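Local coordinates for uroporphyrinogen-III C-methyltransferase (Pseudomonas denitrificans, PDB 1S4D), which catalyses two successive S-adenosyl-L-methionine-dependent methylations, at C-2 and C-7, that turn uroporphyrinogen III into precorrin-2 on the routes to cobalamin and siroheme, at residues Val17-Ala22 with Phe123-Gly128; Arg39-Ile44 with Arg94-Lys99. All blocks are in the same frame, centred on the assembly; numbering follows the deposited sequence.

Contact 1 (Val17-Ala22 with Phe123-Gly128); sequences VWLVGA and FRIVPG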
loop_
_atom_site.group_PDB
_atom_site.type_symbol
_atom_site.label_atom_id
_atom_site.label_comp_id
_atom_site.label_asym_id
_atom_site.label_seq_id
_atom_site.Cartn_x
_atom_site.Cartn_y
_atom_site.Cartn_z
ATOM N N VAL B 17 22.293 2.208 -1.946
ATOM C CA VAL B 17 21.359 1.553 -1.044
ATOM C C VAL B 17 19.940 1.518 -1.644
ATOM O O VAL B 17 19.407 2.553 -2.087
ATOM C CB VAL B 17 21.346 2.244 0.338
ATOM C CG1 VAL B 17 20.397 1.529 1.280
ATOM C CG2 VAL B 17 22.785 2.347 0.932
ATOM N N TRP B 18 19.351 0.326 -1.693
ATOM C CA TRP B 18 17.929 0.221 -1.959
ATOM C C TRP B 18 17.155 0.052 -0.634
ATOM O O TRP B 18 17.481 -0.824 0.194
ATOM C CB TRP B 18 17.652 -0.941 -2.897
ATOM C CG TRP B 18 18.181 -0.761 -4.281
ATOM C CD1 TRP B 18 19.152 0.118 -4.694
ATOM C CD2 TRP B 18 17.750 -1.449 -5.456
ATOM N NE1 TRP B 18 19.357 0.007 -6.049
ATOM C CE2 TRP B 18 18.513 -0.949 -6.545
ATOM C CE3 TRP B 18 16.785 -2.436 -5.710
ATOM C CZ2 TRP B 18 18.350 -1.400 -7.851
ATOM C CZ3 TRP B 18 16.635 -2.897 -7.012
ATOM C CH2 TRP B 18 17.420 -2.375 -8.064
ATOM N N LEU B 19 16.161 0.914 -0.428
ATOM C CA LEU B 19 15.161 0.723 0.619
ATOM C C LEU B 19 14.018 -0.074 -0.021
ATOM O O LEU B 19 13.326 0.424 -0.903
ATOM C CB LEU B 19 14.679 2.071 1.140
ATOM C CG LEU B 19 15.681 2.907 1.971
ATOM C CD1 LEU B 19 16.886 3.245 1.188
ATOM C CD2 LEU B 19 15.079 4.203 2.414
ATOM N N VAL B 20 13.856 -1.323 0.411
ATOM C CA VAL B 20 12.983 -2.300 -0.226
ATOM C C VAL B 20 11.947 -2.816 0.775
ATOM O O VAL B 20 12.302 -3.241 1.914
ATOM C CB VAL B 20 13.800 -3.518 -0.721
ATOM C CG1 VAL B 20 12.908 -4.546 -1.356
ATOM C CG2 VAL B 20 14.886 -3.096 -1.697
ATOM N N GLY B 21 10.675 -2.773 0.358
ATOM C CA GLY B 21 9.598 -3.326 1.153
ATOM C C GLY B 21 9.624 -4.835 1.007
ATOM O O GLY B 21 9.720 -5.339 -0.109
ATOM N N ALA B 22 9.557 -5.559 2.120
ATOM C CA ALA B 22 9.411 -7.020 2.092
ATOM C C ALA B 22 7.947 -7.429 2.041
ATOM O O ALA B 22 7.628 -8.601 1.925
ATOM C CB ALA B 22 10.083 -7.649 3.325
ATOM N N PHE B 123 20.394 6.133 -3.863
ATOM C CA PHE B 123 19.437 5.135 -3.395
ATOM C C PHE B 123 18.301 5.026 -4.364
ATOM O O PHE B 123 18.063 5.930 -5.160
ATOM C CB PHE B 123 18.874 5.501 -2.017
ATOM C CG PHE B 123 18.053 6.748 -2.020
ATOM C CD1 PHE B 123 16.680 6.688 -2.082
ATOM C CD2 PHE B 123 18.667 7.993 -1.961
ATOM C CE1 PHE B 123 15.923 7.844 -2.100
ATOM C CE2 PHE B 123 17.920 9.160 -1.979
ATOM C CZ PHE B 123 16.545 9.088 -2.058
ATOM N N ARG B 124 17.592 3.905 -4.273
ATOM C CA ARG B 124 16.334 3.693 -4.965
ATOM C C ARG B 124 15.306 3.335 -3.882
ATOM O O ARG B 124 15.693 2.780 -2.844
ATOM C CB ARG B 124 16.485 2.527 -5.951
ATOM C CG ARG B 124 15.152 1.915 -6.391
ATOM C CD ARG B 124 15.260 0.867 -7.472
ATOM N NE ARG B 124 15.754 1.421 -8.733
ATOM C CZ ARG B 124 15.060 1.517 -9.855
ATOM N NH1 ARG B 124 13.794 1.111 -9.911
ATOM N NH2 ARG B 124 15.643 2.031 -10.932
ATOM N N ILE B 125 14.023 3.641 -4.118
ATOM C CA ILE B 125 12.933 3.096 -3.297
ATOM C C ILE B 125 12.166 2.020 -4.056
ATOM O O ILE B 125 11.788 2.200 -5.211
ATOM C CB ILE B 125 11.950 4.205 -2.845
ATOM C CG1 ILE B 125 12.685 5.329 -2.096
ATOM C CG2 ILE B 125 10.796 3.619 -1.996
ATOM C CD1 ILE B 125 13.247 4.928 -0.731
ATOM N N VAL B 126 11.935 0.904 -3.393
ATOM C CA VAL B 126 11.156 -0.157 -3.951
ATOM C C VAL B 126 9.966 -0.370 -3.047
ATOM O O VAL B 126 10.078 -0.943 -1.963
ATOM C CB VAL B 126 11.971 -1.446 -4.036
ATOM C CG1 VAL B 126 11.085 -2.624 -4.533
ATOM C CG2 VAL B 126 13.169 -1.239 -4.924
ATOM N N PRO B 127 8.826 0.143 -3.478
ATOM C CA PRO B 127 7.546 -0.111 -2.825
ATOM C C PRO B 127 7.316 -1.547 -2.433
ATOM O O PRO B 127 7.797 -2.449 -3.095
ATOM C CB PRO B 127 6.572 0.267 -3.919
ATOM C CG PRO B 127 7.216 1.467 -4.471
ATOM C CD PRO B 127 8.672 1.074 -4.610
ATOM N N GLY B 128 6.582 -1.751 -1.350
ATOM C CA GLY B 128 6.125 -3.071 -0.960
ATOM C C GLY B 128 4.659 -3.090 -0.561
ATOM O O GLY B 128 4.048 -2.048 -0.391
HETATM O O HOH W 1 8.555 -5.043 -2.651
#
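F123 sits beside V17 in the parallel pairing of strands 17-21 and 123-126. Strand 123-126 is an outermost strand, within the chain, of the parallel five-stranded sheet of this tetrapyrrole methylase. The CB of F123 is turned to the same side of the sheet as L19. The end of the side chain leads away; F123 packs on A113 and V117 of helix 109-118 and on L255 of the second subunit.

R124 lies alongside W18 on the other face. Its CG is anti to the backbone N (chi1 161°), and the side chain runs the same way as the indole. R124 CD rests over the middle of the six-membered ring, 3.7 Å from the W18 ring centroid, a CH-pi contact. The guanidinium lies further out, so any cation-pi attraction is weak. R124 O accepts L19 N at 3.1 Å.

I125 returns to the L19 side. I125 CD1 meets L19 CB at 3.7 Å and touches CD2 of the same leucine.

V126 stands beside V20, and V126 CG2 reaches W18 CE3 at 3.9 Å. V126 N donates to L19 O at 2.9 Å in a nearly straight bond, and V126 O takes G21 N at 3.0 Å.

Beyond the strand, a water donates to both P127 O and G21 O. G128 N bonds D102, an S-adenosyl-L-homocysteine-binding residue. Regular backbone bonding thus gives way to a water bridge near the S-adenosyl-L-homocysteine site.

Contact 2 (Arg39-Ile44 with Arg94-Lys99); sequences RQADVI and RVLRLK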
loop_
_atom_site.group_PDB
_atom_site.type_symbol
_atom_site.label_atom_id
_atom_site.label_comp_id
_atom_site.label_asym_id
_atom_site.label_seq_id
_atom_site.Cartn_x
_atom_site.Cartn_y
_atom_site.Cartn_z
ATOM N N ARG B 39 18.618 -10.953 -4.731
ATOM C CA ARG B 39 19.509 -11.876 -5.430
ATOM C C ARG B 39 20.853 -11.231 -5.733
ATOM O O ARG B 39 21.828 -11.921 -5.972
ATOM C CB ARG B 39 18.813 -12.500 -6.674
ATOM C CG ARG B 39 19.414 -12.200 -8.059
ATOM C CD ARG B 39 18.457 -12.404 -9.253
ATOM N NE ARG B 39 17.762 -13.701 -9.211
ATOM C CZ ARG B 39 18.173 -14.828 -9.822
ATOM N NH1 ARG B 39 19.297 -14.863 -10.547
ATOM N NH2 ARG B 39 17.451 -15.938 -9.702
ATOM N N GLN B 40 20.904 -9.906 -5.669
ATOM C CA GLN B 40 22.113 -9.153 -6.012
ATOM C C GLN B 40 22.883 -8.645 -4.803
ATOM O O GLN B 40 24.089 -8.410 -4.891
ATOM C CB GLN B 40 21.764 -7.961 -6.891
ATOM C CG GLN B 40 21.685 -8.294 -8.348
ATOM C CD GLN B 40 21.102 -7.168 -9.182
ATOM O OE1 GLN B 40 20.080 -7.349 -9.821
ATOM N NE2 GLN B 40 21.750 -6.013 -9.182
ATOM N N ALA B 41 22.188 -8.460 -3.682
ATOM C CA ALA B 41 22.763 -7.781 -2.522
ATOM C C ALA B 41 24.049 -8.397 -1.950
ATOM O O ALA B 41 24.195 -9.613 -1.862
ATOM C CB ALA B 41 21.735 -7.642 -1.448
ATOM N N ASP B 42 24.977 -7.537 -1.556
ATOM C CA ASP B 42 26.133 -7.978 -0.790
ATOM C C ASP B 42 25.768 -8.066 0.673
ATOM O O ASP B 42 26.274 -8.912 1.385
ATOM C CB ASP B 42 27.318 -7.037 -0.983
ATOM C CG ASP B 42 27.896 -7.110 -2.377
ATOM O OD1 ASP B 42 28.172 -8.235 -2.837
ATOM O OD2 ASP B 42 28.110 -6.105 -3.083
ATOM N N VAL B 43 24.874 -7.200 1.115
ATOM C CA VAL B 43 24.469 -7.185 2.505
ATOM C C VAL B 43 22.996 -6.786 2.616
ATOM O O VAL B 43 22.526 -5.897 1.922
ATOM C CB VAL B 43 25.466 -6.338 3.393
ATOM C CG1 VAL B 43 25.593 -4.901 2.906
ATOM C CG2 VAL B 43 25.109 -6.408 4.867
ATOM N N ILE B 44 22.263 -7.504 3.450
ATOM C CA ILE B 44 20.830 -7.300 3.610
ATOM C C ILE B 44 20.606 -6.927 5.061
ATOM O O ILE B 44 20.729 -7.779 5.968
ATOM C CB ILE B 44 20.051 -8.586 3.245
ATOM C CG1 ILE B 44 20.257 -8.922 1.772
ATOM C CG2 ILE B 44 18.557 -8.435 3.531
ATOM C CD1 ILE B 44 19.750 -10.255 1.386
ATOM N N ARG B 94 26.900 -3.543 -2.487
ATOM C CA ARG B 94 25.542 -3.359 -2.967
ATOM C C ARG B 94 24.669 -3.591 -1.728
ATOM O O ARG B 94 24.647 -4.698 -1.177
ATOM C CB ARG B 94 25.205 -4.379 -4.065
ATOM C CG ARG B 94 26.181 -4.458 -5.267
ATOM C CD ARG B 94 26.073 -5.777 -6.003
ATOM N NE ARG B 94 27.221 -6.072 -6.854
ATOM C CZ ARG B 94 27.337 -5.666 -8.130
ATOM N NH1 ARG B 94 26.371 -4.947 -8.703
ATOM N NH2 ARG B 94 28.422 -5.974 -8.834
ATOM N N VAL B 95 23.986 -2.541 -1.276
ATOM C CA VAL B 95 23.299 -2.555 0.015
ATOM C C VAL B 95 21.782 -2.579 -0.136
ATOM O O VAL B 95 21.191 -1.704 -0.804
ATOM C CB VAL B 95 23.697 -1.325 0.892
ATOM C CG1 VAL B 95 23.155 -1.467 2.289
ATOM C CG2 VAL B 95 25.188 -1.157 0.940
ATOM N N LEU B 96 21.173 -3.579 0.496
ATOM C CA LEU B 96 19.726 -3.760 0.537
ATOM C C LEU B 96 19.248 -3.525 1.956
ATOM O O LEU B 96 19.659 -4.266 2.881
ATOM C CB LEU B 96 19.392 -5.212 0.168
ATOM C CG LEU B 96 18.173 -5.571 -0.680
ATOM C CD1 LEU B 96 18.007 -7.015 -0.570
ATOM C CD2 LEU B 96 16.933 -4.926 -0.201
ATOM N N ARG B 97 18.415 -2.502 2.155
ATOM C CA ARG B 97 17.775 -2.304 3.472
ATOM C C ARG B 97 16.389 -2.862 3.274
ATOM O O ARG B 97 15.622 -2.291 2.505
ATOM C CB ARG B 97 17.757 -0.828 3.902
ATOM C CG ARG B 97 16.773 -0.459 5.025
ATOM C CD ARG B 97 17.350 -0.412 6.462
ATOM N NE ARG B 97 16.841 -1.545 7.225
ATOM C CZ ARG B 97 16.064 -1.493 8.308
ATOM N NH1 ARG B 97 15.697 -0.341 8.870
ATOM N NH2 ARG B 97 15.668 -2.628 8.855
ATOM N N LEU B 98 16.112 -4.012 3.906
ATOM C CA LEU B 98 14.863 -4.749 3.702
ATOM C C LEU B 98 13.873 -4.342 4.775
ATOM O O LEU B 98 14.047 -4.675 5.937
ATOM C CB LEU B 98 15.095 -6.250 3.844
ATOM C CG LEU B 98 14.541 -7.351 2.912
ATOM C CD1 LEU B 98 14.296 -8.674 3.641
ATOM C CD2 LEU B 98 13.310 -6.951 2.161
ATOM N N LYS B 99 12.824 -3.628 4.426
ATOM C CA LYS B 99 11.937 -3.210 5.484
ATOM C C LYS B 99 10.625 -3.952 5.389
ATOM O O LYS B 99 10.178 -4.319 4.275
ATOM C CB LYS B 99 11.756 -1.704 5.406
ATOM C CG LYS B 99 13.108 -0.993 5.186
ATOM C CD LYS B 99 12.918 0.438 4.798
ATOM C CE LYS B 99 12.078 1.153 5.838
ATOM N NZ LYS B 99 12.844 1.236 7.092
#
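D42 and R94 meet where strand 43-46 joins strand 94-99 in the parallel sheet of a tetrapyrrole methylase fold. Helix 32-40 leads into strand 43-46, and the A41-D42 link lies beside R94. D42 is bonded to R94 through both backbone and side chain. D42 N donates to R94 O at 2.9 Å, and R94 N donates back to D42 OD2 with an N-H...O angle of 173°. The carboxylate uses its anti lone pair for this. V43 N adds a weak bond to R94 O, which therefore has two donors.

The R94 side chain runs extended from CG to NE, past D42 OD2. The D42 OD2 to R94 NE ion pair is long, and the carboxylate and guanidinium planes are 54° apart.

Along the strand, L96 N bonds V43 O at 3.0 Å. I44 and L96 lie side by side, with I44 CG1 against L96 CD1 at 3.8 Å. I44 CG2 also reaches L98 CB. A41 CB packs on L96 CB at 3.7 Å. V43 and V95 point to the other face.

Further partners surround these residues. V43 and V95 both touch L88 of helix 78-90. L38 of helix 32-40 packs on I44 and L96. R94 NH1 bonds L12 O. D42 OD1 has a weak, long pairing with R59. Along the aliphatic part of the arginine, R94 CD passes 3.5 Å from Q40 O.

Overall arrangement
Contacts 1 and 2 belong to one parallel sheet, in which strand 94-99 lies between strands 43-46 and 16-21. Contact 2 is nested within the chain loop closed by contact 1. Strands 16-21 and 94-99 are neighbours, and K99 probably bonds A22 and V20 through the backbone. Both contacts are largely buried. Contact 1 includes 123-126, an outermost strand within the chain, which the second subunit touches; no other chain touches contact 2. Their side-chain chemistry differs: in contact 1 an arginine methylene lies on an indole face, and the contact ends near the bound S-adenosyl-L-homocysteine, whereas contact 2 adds a carboxylate-to-backbone bond at a helix-to-strand turn. Helix 32-40 packs on residues of both.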